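Local coordinates for hypothetical protein (Uncultured marine organism, PDB 2OD6) that is of unknown function but, as a dimeric ferredoxin-like protein, holds a long-chain oxo fatty acid, 10-oxohexadecanoic acid, between its sheet and helices, at residues 38-50 against 62-76. Residues are numbered along the deposited sequence; the frame is centred on the assembly and turned at random.
Sequences EMKSRGLLKFSMN and VMTYEYKDRASFEAN. With OHA (10-oxohexadecanoic acid), chain E; EDO (1,2-ethanediol), chain F.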
ATOM      1  N   GLU A  38     -18.111   5.834  -9.495  1.00  8.83           N
ATOM      2  CA  GLU A  38     -17.657   7.162  -9.908  1.00  7.06           C
ATOM      3  C   GLU A  38     -16.166   7.211 -10.131  1.00  6.84           C
ATOM      4  O   GLU A  38     -15.696   7.772 -11.124  1.00  7.35           O
ATOM      5  CB  GLU A  38     -18.072   8.213  -8.882  1.00  9.29           C
ATOM      6  CG  GLU A  38     -19.555   8.419  -8.818  1.00  8.52           C
ATOM      7  CD  GLU A  38     -20.152   9.081 -10.059  1.00 14.66           C
ATOM      8  OE1 GLU A  38     -19.418   9.616 -10.910  1.00  9.96           O
ATOM      9  OE2 GLU A  38     -21.385   9.078 -10.168  1.00 17.36           O
HETATM   10  N   MSE A  39     -15.421   6.619  -9.209  1.00  8.34           N
HETATM   11  CA  MSE A  39     -13.956   6.611  -9.294  1.00 10.67           C
HETATM   12  C   MSE A  39     -13.419   5.758 -10.456  1.00  6.87           C
HETATM   13  O   MSE A  39     -12.464   6.139 -11.142  1.00  6.25           O
HETATM   14  CB  MSE A  39     -13.346   6.159  -7.949  1.00 11.72           C
HETATM   15  CG  MSE A  39     -13.595   7.115  -6.858  1.00  2.00           C
HETATM   16 SE   MSE A  39     -12.644   6.740  -5.200  0.75 13.61          SE
HETATM   17  CE  MSE A  39     -10.864   7.566  -5.518  1.00  8.15           C
ATOM     18  N   LYS A  40     -14.045   4.618 -10.698  1.00  8.05           N
ATOM     19  CA  LYS A  40     -13.624   3.778 -11.783  1.00  9.94           C
ATOM     20  C   LYS A  40     -13.912   4.425 -13.102  1.00 11.15           C
ATOM     21  O   LYS A  40     -13.116   4.282 -14.034  1.00 11.15           O
ATOM     22  CB  LYS A  40     -14.257   2.394 -11.710  1.00 11.27           C
ATOM     23  CG  LYS A  40     -13.731   1.566 -10.555  1.00 15.36           C
ATOM     24  CD  LYS A  40     -14.002   0.106 -10.798  1.00 16.20           C
ATOM     25  CE  LYS A  40     -13.296  -0.752  -9.755  1.00 16.37           C
ATOM     26  NZ  LYS A  40     -13.830  -2.142  -9.859  1.00 20.72           N
ATOM     27  N   SER A  41     -15.022   5.172 -13.201  1.00 10.57           N
ATOM     28  CA  SER A  41     -15.338   5.874 -14.449  1.00  9.99           C
ATOM     29  C   SER A  41     -14.310   6.969 -14.719  1.00  8.75           C
ATOM     30  O   SER A  41     -14.242   7.474 -15.835  1.00  9.06           O
ATOM     31  CB  SER A  41     -16.733   6.497 -14.404  1.00 11.14           C
ATOM     32  OG  SER A  41     -16.728   7.649 -13.562  1.00 12.51           O
ATOM     33  N   ARG A  42     -13.549   7.347 -13.689  1.00  7.83           N
ATOM     34  CA  ARG A  42     -12.468   8.330 -13.795  1.00  5.74           C
ATOM     35  C   ARG A  42     -11.083   7.726 -13.812  1.00  8.54           C
ATOM     36  O   ARG A  42     -10.085   8.460 -13.749  1.00  7.80           O
ATOM     37  CB  ARG A  42     -12.593   9.324 -12.650  1.00  7.86           C
ATOM     38  CG  ARG A  42     -13.824  10.162 -12.756  1.00  4.66           C
ATOM     39  CD  ARG A  42     -14.042  10.957 -11.495  1.00 11.20           C
ATOM     40  NE  ARG A  42     -15.088  11.938 -11.691  1.00  7.99           N
ATOM     41  CZ  ARG A  42     -16.395  11.688 -11.643  1.00  4.87           C
ATOM     42  NH1 ARG A  42     -16.857  10.474 -11.397  1.00 11.35           N
ATOM     43  NH2 ARG A  42     -17.250  12.672 -11.865  1.00  8.95           N
ATOM     44  N   GLY A  43     -11.006   6.396 -13.869  1.00  6.87           N
ATOM     45  CA  GLY A  43      -9.708   5.701 -14.003  1.00 10.55           C
ATOM     46  C   GLY A  43      -9.088   5.058 -12.775  1.00  9.86           C
ATOM     47  O   GLY A  43      -7.930   4.672 -12.817  1.00 10.06           O
ATOM     48  N   LEU A  44      -9.837   4.950 -11.687  1.00  8.81           N
ATOM     49  CA  LEU A  44      -9.503   4.047 -10.586  1.00 10.31           C
ATOM     50  C   LEU A  44      -9.522   2.627 -11.121  1.00 12.03           C
ATOM     51  O   LEU A  44     -10.505   2.194 -11.714  1.00 11.09           O
ATOM     52  CB  LEU A  44     -10.507   4.152  -9.421  1.00 13.04           C
ATOM     53  CG  LEU A  44     -10.170   3.367  -8.127  1.00  8.16           C
ATOM     54  CD1 LEU A  44      -9.024   3.972  -7.357  1.00  6.56           C
ATOM     55  CD2 LEU A  44     -11.393   3.290  -7.250  1.00  8.50           C
ATOM     56  N   LEU A  45      -8.416   1.913 -10.931  1.00 11.44           N
ATOM     57  CA  LEU A  45      -8.341   0.510 -11.365  1.00 13.27           C
ATOM     58  C   LEU A  45      -8.815  -0.444 -10.247  1.00 12.64           C
ATOM     59  O   LEU A  45      -9.522  -1.422 -10.520  1.00 12.61           O
ATOM     60  CB  LEU A  45      -6.920   0.154 -11.841  1.00 14.03           C
ATOM     61  CG  LEU A  45      -6.335   0.709 -13.149  1.00 14.70           C
ATOM     62  CD1 LEU A  45      -4.832   0.301 -13.204  1.00  9.97           C
ATOM     63  CD2 LEU A  45      -7.089   0.280 -14.424  1.00 12.68           C
ATOM     64  N   LYS A  46      -8.474  -0.125  -9.000  1.00 12.51           N
ATOM     65  CA  LYS A  46      -8.743  -0.995  -7.877  1.00 11.45           C
ATOM     66  C   LYS A  46      -8.706  -0.195  -6.599  1.00 12.61           C
ATOM     67  O   LYS A  46      -7.915   0.777  -6.462  1.00  9.15           O
ATOM     68  CB  LYS A  46      -7.717  -2.145  -7.811  1.00 13.02           C
ATOM     69  CG  LYS A  46      -7.995  -3.199  -6.757  1.00 16.53           C
ATOM     70  CD  LYS A  46      -6.895  -4.276  -6.712  1.00 15.44           C
ATOM     71  CE  LYS A  46      -6.761  -4.898  -5.300  1.00 26.50           C
ATOM     72  NZ  LYS A  46      -5.799  -6.011  -5.342  1.00 24.57           N
ATOM     73  N   PHE A  47      -9.579  -0.595  -5.664  1.00 10.71           N
ATOM     74  CA  PHE A  47      -9.538  -0.106  -4.278  1.00  7.34           C
ATOM     75  C   PHE A  47      -9.407  -1.295  -3.293  1.00  9.42           C
ATOM     76  O   PHE A  47      -9.932  -2.369  -3.558  1.00 12.51           O
ATOM     77  CB  PHE A  47     -10.809   0.653  -3.957  1.00  5.70           C
ATOM     78  CG  PHE A  47     -10.972   0.976  -2.501  1.00  9.71           C
ATOM     79  CD1 PHE A  47     -10.452   2.133  -1.991  1.00 11.01           C
ATOM     80  CD2 PHE A  47     -11.691   0.120  -1.642  1.00 12.19           C
ATOM     81  CE1 PHE A  47     -10.600   2.444  -0.651  1.00  5.35           C
ATOM     82  CE2 PHE A  47     -11.849   0.425  -0.293  1.00 11.91           C
ATOM     83  CZ  PHE A  47     -11.318   1.599   0.194  1.00  8.36           C
ATOM     84  N   SER A  48      -8.727  -1.089  -2.149  1.00 12.02           N
ATOM     85  CA  SER A  48      -8.696  -2.119  -1.072  1.00  6.29           C
ATOM     86  C   SER A  48      -8.616  -1.462   0.238  1.00  7.41           C
ATOM     87  O   SER A  48      -8.101  -0.367   0.293  1.00  8.24           O
ATOM     88  CB  SER A  48      -7.583  -3.171  -1.269  1.00 14.89           C
ATOM     89  OG  SER A  48      -6.283  -2.679  -0.997  1.00  9.50           O
HETATM   90  N   MSE A  49      -9.210  -2.095   1.257  1.00  6.89           N
HETATM   91  CA  MSE A  49      -9.088  -1.655   2.658  1.00  8.65           C
HETATM   92  C   MSE A  49      -8.462  -2.825   3.413  1.00 11.00           C
HETATM   93  O   MSE A  49      -8.862  -3.959   3.237  1.00  8.55           O
HETATM   94  CB  MSE A  49     -10.446  -1.195   3.237  1.00  4.50           C
HETATM   95  CG  MSE A  49     -10.469  -0.805   4.663  1.00 13.90           C
HETATM   96 SE   MSE A  49     -12.020   0.396   4.781  0.75 20.78          SE
HETATM   97  CE  MSE A  49     -13.317  -0.916   3.942  1.00 12.70           C
ATOM     98  N   ASN A  50      -7.517  -2.529   4.325  1.00  8.98           N
ATOM     99  CA  ASN A  50      -6.647  -3.591   4.895  1.00  5.21           C
ATOM    100  C   ASN A  50      -6.489  -3.324   6.317  1.00  8.97           C
ATOM    101  O   ASN A  50      -6.156  -2.204   6.606  1.00  2.48           O
ATOM    102  CB  ASN A  50      -5.276  -3.551   4.194  1.00 11.25           C
ATOM    103  CG  ASN A  50      -5.378  -3.680   2.687  1.00 12.97           C
ATOM    104  OD1 ASN A  50      -5.390  -4.793   2.167  1.00 13.54           O
ATOM    105  ND2 ASN A  50      -5.424  -2.508   1.947  1.00 17.17           N
ATOM    106  N   VAL A  62      -5.299   0.400   6.128  1.00  4.21           N
ATOM    107  CA  VAL A  62      -4.691   1.061   5.011  1.00  7.62           C
ATOM    108  C   VAL A  62      -5.599   0.858   3.799  1.00  5.25           C
ATOM    109  O   VAL A  62      -5.955  -0.262   3.450  1.00  9.61           O
ATOM    110  CB  VAL A  62      -3.245   0.515   4.695  1.00  8.70           C
ATOM    111  CG1 VAL A  62      -2.661   1.139   3.389  1.00  2.82           C
ATOM    112  CG2 VAL A  62      -2.327   0.806   5.880  1.00  6.38           C
HETATM  113  N   MSE A  63      -5.922   1.972   3.145  1.00  2.18           N
HETATM  114  CA  MSE A  63      -6.707   2.012   1.945  1.00 10.15           C
HETATM  115  C   MSE A  63      -5.824   2.259   0.708  1.00  7.85           C
HETATM  116  O   MSE A  63      -4.996   3.198   0.680  1.00 10.09           O
HETATM  117  CB  MSE A  63      -7.765   3.084   2.138  1.00  9.88           C
HETATM  118  CG  MSE A  63      -8.742   2.698   3.251  1.00 13.55           C
HETATM  119 SE   MSE A  63     -10.150   4.049   3.298  0.75 25.14          SE
HETATM  120  CE  MSE A  63      -9.224   5.495   4.052  1.00  2.00           C
ATOM    121  N   THR A  64      -5.939   1.432  -0.313  1.00 10.24           N
ATOM    122  CA  THR A  64      -5.115   1.625  -1.436  1.00 10.67           C
ATOM    123  C   THR A  64      -6.022   2.025  -2.604  1.00 13.02           C
ATOM    124  O   THR A  64      -7.070   1.434  -2.793  1.00 14.03           O
ATOM    125  CB  THR A  64      -4.294   0.354  -1.795  1.00 14.94           C
ATOM    126  OG1 THR A  64      -5.194  -0.611  -2.322  1.00 21.00           O
ATOM    127  CG2 THR A  64      -3.575  -0.217  -0.567  1.00  2.00           C
ATOM    128  N   TYR A  65      -5.610   3.052  -3.352  1.00 10.50           N
ATOM    129  CA  TYR A  65      -6.274   3.490  -4.570  1.00  9.83           C
ATOM    130  C   TYR A  65      -5.311   3.306  -5.732  1.00  6.65           C
ATOM    131  O   TYR A  65      -4.271   3.946  -5.773  1.00  6.21           O
ATOM    132  CB  TYR A  65      -6.612   4.959  -4.429  1.00 10.19           C
ATOM    133  CG  TYR A  65      -7.531   5.234  -3.319  1.00  4.37           C
ATOM    134  CD1 TYR A  65      -7.022   5.442  -2.037  1.00  4.71           C
ATOM    135  CD2 TYR A  65      -8.909   5.265  -3.499  1.00 12.13           C
ATOM    136  CE1 TYR A  65      -7.862   5.703  -0.935  1.00 10.57           C
ATOM    137  CE2 TYR A  65      -9.774   5.538  -2.381  1.00  7.23           C
ATOM    138  CZ  TYR A  65      -9.221   5.743  -1.136  1.00 16.86           C
ATOM    139  OH  TYR A  65     -10.039   5.987  -0.092  1.00 12.40           O
ATOM    140  N   GLU A  66      -5.608   2.423  -6.656  1.00 11.36           N
ATOM    141  CA  GLU A  66      -4.722   2.182  -7.752  1.00 11.47           C
ATOM    142  C   GLU A  66      -5.300   2.863  -9.000  1.00 13.71           C
ATOM    143  O   GLU A  66      -6.323   2.438  -9.506  1.00  9.88           O
ATOM    144  CB  GLU A  66      -4.593   0.683  -8.025  1.00 17.98           C
ATOM    145  CG  GLU A  66      -3.688  -0.025  -7.035  1.00 20.99           C
ATOM    146  CD  GLU A  66      -3.754  -1.512  -7.127  1.00 18.45           C
ATOM    147  OE1 GLU A  66      -3.574  -2.100  -8.227  1.00 16.89           O
ATOM    148  OE2 GLU A  66      -3.974  -2.097  -6.056  1.00 13.43           O
ATOM    149  N   TYR A  67      -4.618   3.898  -9.486  1.00 10.60           N
ATOM    150  CA  TYR A  67      -5.034   4.628 -10.659  1.00 10.63           C
ATOM    151  C   TYR A  67      -4.242   4.286 -11.927  1.00 11.15           C
ATOM    152  O   TYR A  67      -3.070   3.877 -11.877  1.00 10.85           O
ATOM    153  CB  TYR A  67      -4.907   6.110 -10.395  1.00  7.06           C
ATOM    154  CG  TYR A  67      -5.560   6.605  -9.112  1.00  6.65           C
ATOM    155  CD1 TYR A  67      -6.920   6.822  -9.047  1.00  8.54           C
ATOM    156  CD2 TYR A  67      -4.800   6.893  -7.985  1.00  7.87           C
ATOM    157  CE1 TYR A  67      -7.525   7.300  -7.873  1.00  9.89           C
ATOM    158  CE2 TYR A  67      -5.392   7.385  -6.831  1.00 10.95           C
ATOM    159  CZ  TYR A  67      -6.754   7.603  -6.802  1.00  8.61           C
ATOM    160  OH  TYR A  67      -7.364   8.111  -5.677  1.00  9.45           O
ATOM    161  N   LYS A  68      -4.882   4.497 -13.064  1.00  9.48           N
ATOM    162  CA  LYS A  68      -4.296   4.219 -14.374  1.00 12.23           C
ATOM    163  C   LYS A  68      -3.044   5.073 -14.597  1.00  9.99           C
ATOM    164  O   LYS A  68      -2.071   4.628 -15.201  1.00 10.35           O
ATOM    165  CB  LYS A  68      -5.350   4.526 -15.452  1.00 11.01           C
ATOM    166  CG  LYS A  68      -5.125   4.008 -16.866  1.00 20.43           C
ATOM    167  CD  LYS A  68      -6.389   4.321 -17.771  1.00 18.94           C
ATOM    168  CE  LYS A  68      -6.238   5.542 -18.725  1.00 28.72           C
ATOM    169  NZ  LYS A  68      -7.452   5.949 -19.658  1.00  7.95           N
ATOM    170  N   ASP A  69      -3.076   6.312 -14.111  1.00 10.09           N
ATOM    171  CA  ASP A  69      -2.041   7.298 -14.461  1.00  8.00           C
ATOM    172  C   ASP A  69      -2.266   8.562 -13.689  1.00  7.30           C
ATOM    173  O   ASP A  69      -3.201   8.641 -12.904  1.00  7.20           O
ATOM    174  CB  ASP A  69      -2.002   7.597 -15.972  1.00  9.46           C
ATOM    175  CG  ASP A  69      -3.382   7.925 -16.592  1.00  7.97           C
ATOM    176  OD1 ASP A  69      -4.278   8.451 -15.918  1.00  6.12           O
ATOM    177  OD2 ASP A  69      -3.535   7.685 -17.803  1.00  6.37           O
ATOM    178  N   ARG A  70      -1.412   9.553 -13.925  1.00  9.41           N
ATOM    179  CA  ARG A  70      -1.516  10.884 -13.273  1.00  9.48           C
ATOM    180  C   ARG A  70      -2.843  11.583 -13.527  1.00  7.95           C
ATOM    181  O   ARG A  70      -3.415  12.139 -12.614  1.00  8.84           O
ATOM    182  CB  ARG A  70      -0.379  11.797 -13.736  1.00  7.43           C
ATOM    183  CG  ARG A  70      -0.292  13.129 -12.989  1.00 14.45           C
ATOM    184  CD  ARG A  70       0.855  14.011 -13.503  1.00 11.89           C
ATOM    185  N   ALA A  71      -3.316  11.592 -14.770  1.00  7.45           N
ATOM    186  CA  ALA A  71      -4.589  12.244 -15.124  1.00  4.81           C
ATOM    187  C   ALA A  71      -5.752  11.597 -14.414  1.00  5.70           C
ATOM    188  O   ALA A  71      -6.661  12.293 -13.984  1.00  5.28           O
ATOM    189  CB  ALA A  71      -4.823  12.235 -16.672  1.00  4.29           C
ATOM    190  N   SER A  72      -5.715  10.271 -14.259  1.00  6.16           N
ATOM    191  CA  SER A  72      -6.795   9.558 -13.578  1.00  7.21           C
ATOM    192  C   SER A  72      -6.772   9.845 -12.086  1.00  7.52           C
ATOM    193  O   SER A  72      -7.829  10.035 -11.478  1.00  6.43           O
ATOM    194  CB  SER A  72      -6.701   8.056 -13.825  1.00  7.11           C
ATOM    195  OG  SER A  72      -6.751   7.808 -15.202  1.00  8.96           O
ATOM    196  N   PHE A  73      -5.575   9.859 -11.498  1.00  7.94           N
ATOM    197  CA  PHE A  73      -5.416  10.275 -10.104  1.00  8.46           C
ATOM    198  C   PHE A  73      -6.021  11.667  -9.880  1.00  9.78           C
ATOM    199  O   PHE A  73      -6.851  11.858  -8.975  1.00  9.55           O
ATOM    200  CB  PHE A  73      -3.933  10.239  -9.669  1.00 10.05           C
ATOM    201  CG  PHE A  73      -3.633  11.135  -8.492  1.00  8.51           C
ATOM    202  CD1 PHE A  73      -4.000  10.756  -7.201  1.00  7.99           C
ATOM    203  CD2 PHE A  73      -2.986  12.346  -8.680  1.00  9.94           C
ATOM    204  CE1 PHE A  73      -3.751  11.583  -6.123  1.00 14.45           C
ATOM    205  CE2 PHE A  73      -2.733  13.183  -7.597  1.00 14.06           C
ATOM    206  CZ  PHE A  73      -3.111  12.805  -6.323  1.00 10.77           C
ATOM    207  N   GLU A  74      -5.638  12.624 -10.737  1.00  8.59           N
ATOM    208  CA  GLU A  74      -6.105  13.991 -10.606  1.00  8.94           C
ATOM    209  C   GLU A  74      -7.633  14.130 -10.728  1.00  8.38           C
ATOM    210  O   GLU A  74      -8.243  14.907  -9.990  1.00 12.59           O
ATOM    211  CB  GLU A  74      -5.383  14.902 -11.612  1.00  9.42           C
ATOM    212  CG  GLU A  74      -3.909  15.142 -11.250  1.00  9.26           C
ATOM    213  CD  GLU A  74      -3.141  15.978 -12.281  1.00 12.75           C
ATOM    214  OE1 GLU A  74      -3.773  16.495 -13.216  1.00 25.30           O
ATOM    215  OE2 GLU A  74      -1.901  16.095 -12.160  1.00 25.24           O
ATOM    216  N   ALA A  75      -8.244  13.402 -11.665  1.00  8.09           N
ATOM    217  CA  ALA A  75      -9.692  13.432 -11.864  1.00  7.81           C
ATOM    218  C   ALA A  75     -10.401  12.855 -10.658  1.00  8.93           C
ATOM    219  O   ALA A  75     -11.494  13.268 -10.308  1.00  8.86           O
ATOM    220  CB  ALA A  75     -10.083  12.650 -13.108  1.00  6.44           C
ATOM    221  N   ASN A  76      -9.782  11.872 -10.038  1.00 11.47           N
ATOM    222  CA  ASN A  76     -10.345  11.248  -8.852  1.00 11.80           C
ATOM    223  C   ASN A  76     -10.279  12.105  -7.587  1.00 13.91           C
ATOM    224  O   ASN A  76     -11.261  12.169  -6.845  1.00 16.52           O
ATOM    225  CB  ASN A  76      -9.713   9.863  -8.656  1.00 12.28           C
ATOM    226  CG  ASN A  76     -10.454   8.793  -9.439  1.00 14.69           C
ATOM    227  OD1 ASN A  76     -11.595   8.510  -9.132  1.00 19.24           O
ATOM    228  ND2 ASN A  76      -9.831   8.241 -10.468  1.00 10.58           N
TER
HETATM  229  O2  OHA E 300      -5.640   9.045  -4.040  1.00 14.23           O
HETATM  230  C16 OHA E 300      -5.964   9.602  -2.994  1.00 20.78           C
HETATM  231  O3  OHA E 300      -5.045  10.374  -2.460  1.00 13.67           O
HETATM  232  C15 OHA E 300      -7.338   9.470  -2.354  1.00 22.14           C
HETATM  233  C14 OHA E 300      -7.322   9.830  -0.856  1.00 28.73           C
HETATM  234  C13 OHA E 300      -8.712   9.985  -0.192  1.00 34.59           C
HETATM  235  C12 OHA E 300      -8.929   9.115   1.064  1.00 38.11           C
HETATM  236  C11 OHA E 300     -10.061   9.600   2.011  1.00 42.40           C
HETATM  237  C10 OHA E 300     -11.036   8.517   2.518  1.00 43.52           C
HETATM  238  C9  OHA E 300     -12.111   8.206   1.453  1.00 50.66           C
HETATM  239  C8  OHA E 300     -12.893   6.880   1.616  1.00 49.81           C
HETATM  240  C7  OHA E 300     -13.733   6.582   0.367  1.00 47.41           C
HETATM  241  O1  OHA E 300     -13.248   5.984  -0.590  1.00 36.52           O
HETATM  242  C6  OHA E 300     -15.177   7.010   0.221  1.00 42.93           C
HETATM  243  C5  OHA E 300     -15.767   7.630   1.487  1.00 47.53           C
HETATM  244  C4  OHA E 300     -17.263   7.932   1.284  1.00 46.80           C
HETATM  245  C3  OHA E 300     -18.025   8.408   2.538  1.00 44.51           C
HETATM  246  C2  OHA E 300     -17.932   7.492   3.766  1.00 39.65           C
HETATM  247  C1  OHA E 300     -17.254   8.215   4.922  1.00 38.60           C
HETATM  248  C1  EDO F 301       0.141  15.135  -9.962  1.00 43.31           C
HETATM  249  O1  EDO F 301      -0.718  16.145  -9.424  1.00 42.55           O
HETATM  250  C2  EDO F 301       1.551  15.354  -9.418  1.00 44.95           C
HETATM  251  O2  EDO F 301       2.467  14.432 -10.029  1.00 49.01           O
HETATM  252  O   HOH W   1     -13.338  14.719 -11.630  1.00 20.57           O
HETATM  253  O   HOH W   2      -3.397  -4.865  -6.625  1.00 17.52           O
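Strands 44-52 and 59-67 of this dimeric ferredoxin-like sheet form an antiparallel hairpin interrupted by a classic beta bulge, where Leu-45 and Lys-46 together stand opposite the single residue Glu-66, whose O takes a 2.6 Å bond from Leu-45 N and a weak one from Lys-46 N. Beyond it, Phe-47 and Tyr-65 form a non-hydrogen-bonded pair. Tyr-65 chi1 (-62°), with CG anti to the carbonyl carbon, lays its ring alongside Phe-47, which turns its edge to one tyrosine face in an offset edge-to-face pair, Phe-47 CD1 lying 3.5 Å from Tyr-65 CE2. The opposite face carries C15 of the bound 10-oxohexadecanoic acid, while Tyr-65 OH donates to the ligand's keto oxygen O1 at 3.2 Å. Met-39, a selenomethionine here, bends at chi3 and brings CE obliquely to Tyr-65 CD2 (3.6 Å) and also to Tyr-67 OH. Tyr-67 OH gives the ligand carboxyl oxygen O2 a 2.6 Å bond, O2 lying near the plane of the Tyr-67 ring. An alanine in place of Tyr-65 would probably leave the keto oxygen without this donor and the Phe-47 edge without a face to rest on.

At the helix ends, Gly-43, the C-prime residue of a Schellman motif, suits its positive phi and lies against Ser-72, where a CB would clash with OG. Asn-76 ND2 bonds to Ser-72 O and weakly to Met-39 O, tying the two helices.

The sheet's other face is mostly polar, with Val-62 among them. Ser-48 OG and Thr-64 OG1 share a 2.7 Å hydrogen bond, and Asn-50 ND2 reaches Ser-48 OG and Val-62 O. Glu-66 OE1 forms a salt bridge with Lys-46 of the second subunit, whereas a water joins OE2 to its own chain's Lys-46 NZ. Aromatic rings and hydroxyls are thus consistent with an amphipathic ligand on one face, small hydroxyls and paired charges with a dimer interface on the other.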